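PDB 2X26: periplasmic aliphatic sulphonates-binding protein from Escherichia coli, which probably captures aliphatic sulphonates in the periplasm as the solute-binding component of an ABC-type uptake system. Local coordinates for residues A[142-147]-A[154-159]. Numbering follows the deposited sequence.
Sequences ADARAA and DAWAIW
The indole of Trp156 presents one face to the backbone of helix 141-149, and Ile158 CB lies 3.5 Å above the opposite face of the Trp156 ring, displaced toward the rim. On the helix side, Arg145 CA lies 4.0 Å from the centroid of the six-membered ring and 16° off its normal, a CH-pi contact over the face. Ala144 CB sits above the same face at the NE1 corner of the pyrrole ring, a tight 3.2 Å from Trp156 NE1, while Arg145 CB approaches the far end of the benzo ring at 3.6 Å from Trp156 CH2. The bend of Arg145 at chi3 brings one guanidinium face over Ala142 CA, toward the rim, its plane 86° from the indole's. Trp156 CB already points toward the helix; with CG opposite the backbone N (chi1 -179°) the indole continues outward from the strand. No hydrogen bond joins the segments; the 160 Å² buried comes from indole against aliphatic carbon and helix backbone. Phe148 of the same helix also touches Trp156, which backbone hydrogen bonding with Leu90 of antiparallel strand 87-92 holds in the sheet. Helix 141-149 is the connection of a beta-alpha-beta crossover from strand 135-138 to strand 155-159, passing over strand 107-110, in an alpha/beta lobe of the periplasmic binding protein fold.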
loop_
_atom_site.group_PDB
_atom_site.type_symbol
_atom_site.label_atom_id
_atom_site.label_comp_id
_atom_site.label_asym_id
_atom_site.label_seq_id
_atom_site.Cartn_x
_atom_site.Cartn_y
_atom_site.Cartn_z
ATOM N N ALA A 142 2.036 13.095 -13.310
ATOM C CA ALA A 142 2.684 13.620 -14.531
ATOM C C ALA A 142 2.334 15.079 -14.768
ATOM O O ALA A 142 3.220 15.875 -15.093
ATOM C CB ALA A 142 2.329 12.799 -15.767
ATOM N N ASP A 143 1.049 15.422 -14.590
ATOM C CA ASP A 143 0.597 16.810 -14.765
ATOM C C ASP A 143 1.153 17.745 -13.689
ATOM O O ASP A 143 1.453 18.934 -13.964
ATOM C CB ASP A 143 -0.934 16.894 -14.801
ATOM C CG ASP A 143 -1.548 16.236 -16.044
ATOM O OD1 ASP A 143 -0.880 16.164 -17.104
ATOM O OD2 ASP A 143 -2.720 15.786 -15.945
ATOM N N ALA A 144 1.252 17.230 -12.443
ATOM C CA ALA A 144 1.789 17.999 -11.364
ATOM C C ALA A 144 3.292 18.260 -11.512
ATOM O O ALA A 144 3.753 19.360 -11.188
ATOM C CB ALA A 144 1.480 17.305 -10.017
ATOM N N ARG A 145 4.035 17.243 -11.951
ATOM C CA ARG A 145 5.487 17.324 -12.161
ATOM C C ARG A 145 5.792 18.469 -13.131
ATOM O O ARG A 145 6.677 19.311 -12.864
ATOM C CB ARG A 145 6.038 15.996 -12.694
ATOM C CG ARG A 145 7.557 16.008 -12.983
ATOM C CD ARG A 145 8.002 14.634 -13.441
ATOM N NE ARG A 145 7.258 14.220 -14.632
ATOM C CZ ARG A 145 6.844 12.978 -14.893
ATOM N NH1 ARG A 145 7.087 11.973 -14.055
ATOM N NH2 ARG A 145 6.182 12.743 -16.023
ATOM N N ALA A 146 5.016 18.545 -14.211
ATOM C CA ALA A 146 5.197 19.606 -15.204
ATOM C C ALA A 146 4.927 20.985 -14.626
ATOM O O ALA A 146 5.720 21.908 -14.819
ATOM C CB ALA A 146 4.328 19.361 -16.435
ATOM N N ALA A 147 3.798 21.128 -13.926
ATOM C CA ALA A 147 3.413 22.397 -13.372
ATOM C C ALA A 147 4.462 22.927 -12.399
ATOM O O ALA A 147 4.772 24.125 -12.407
ATOM C CB ALA A 147 2.056 22.272 -12.696
ATOM N N ASP A 154 3.746 26.294 -6.252
ATOM C CA ASP A 154 4.910 26.508 -5.397
ATOM C C ASP A 154 5.387 25.292 -4.654
ATOM O O ASP A 154 6.503 25.277 -4.150
ATOM C CB ASP A 154 4.667 27.677 -4.456
ATOM C CG ASP A 154 4.376 28.937 -5.251
ATOM O OD1 ASP A 154 5.167 29.203 -6.199
ATOM O OD2 ASP A 154 3.323 29.540 -5.010
ATOM N N ALA A 155 4.533 24.283 -4.562
ATOM C CA ALA A 155 4.864 23.079 -3.829
ATOM C C ALA A 155 4.126 21.899 -4.457
ATOM O O ALA A 155 3.068 22.095 -5.070
ATOM C CB ALA A 155 4.475 23.213 -2.349
ATOM N N TRP A 156 4.678 20.697 -4.288
ATOM C CA TRP A 156 4.137 19.470 -4.866
ATOM C C TRP A 156 4.155 18.403 -3.768
ATOM O O TRP A 156 5.214 18.044 -3.211
ATOM C CB TRP A 156 4.954 19.023 -6.089
ATOM C CG TRP A 156 4.480 17.764 -6.786
ATOM C CD1 TRP A 156 3.225 17.264 -6.804
ATOM C CD2 TRP A 156 5.258 16.917 -7.630
ATOM N NE1 TRP A 156 3.172 16.119 -7.570
ATOM C CE2 TRP A 156 4.414 15.895 -8.094
ATOM C CE3 TRP A 156 6.610 16.899 -8.001
ATOM C CZ2 TRP A 156 4.859 14.866 -8.917
ATOM C CZ3 TRP A 156 7.054 15.871 -8.840
ATOM C CH2 TRP A 156 6.182 14.879 -9.279
ATOM N N ALA A 157 2.976 17.928 -3.420
ATOM C CA ALA A 157 2.894 16.858 -2.420
ATOM C C ALA A 157 2.776 15.565 -3.201
ATOM O O ALA A 157 1.882 15.420 -4.047
ATOM C CB ALA A 157 1.693 17.080 -1.503
ATOM N N ILE A 158 3.730 14.660 -2.978
ATOM C CA ILE A 158 3.886 13.455 -3.809
ATOM C C ILE A 158 4.598 12.324 -3.080
ATOM O O ILE A 158 5.262 12.539 -2.057
ATOM C CB ILE A 158 4.662 13.838 -5.151
ATOM C CG1 ILE A 158 4.581 12.712 -6.216
ATOM C CG2 ILE A 158 6.076 14.281 -4.847
ATOM C CD1 ILE A 158 3.155 12.386 -6.676
ATOM N N TRP A 159 4.409 11.094 -3.585
ATOM C CA TRP A 159 5.016 9.896 -3.036
ATOM C C TRP A 159 6.212 9.406 -3.871
ATOM O O TRP A 159 6.465 9.888 -4.983
ATOM C CB TRP A 159 3.967 8.786 -2.919
ATOM C CG TRP A 159 3.239 8.483 -4.201
ATOM C CD1 TRP A 159 3.553 7.546 -5.118
ATOM C CD2 TRP A 159 2.031 9.136 -4.679
ATOM N NE1 TRP A 159 2.627 7.555 -6.161
ATOM C CE2 TRP A 159 1.674 8.514 -5.897
ATOM C CE3 TRP A 159 1.196 10.147 -4.156
ATOM C CZ2 TRP A 159 0.524 8.893 -6.645
ATOM C CZ3 TRP A 159 0.039 10.505 -4.894
ATOM C CH2 TRP A 159 -0.260 9.906 -6.120
#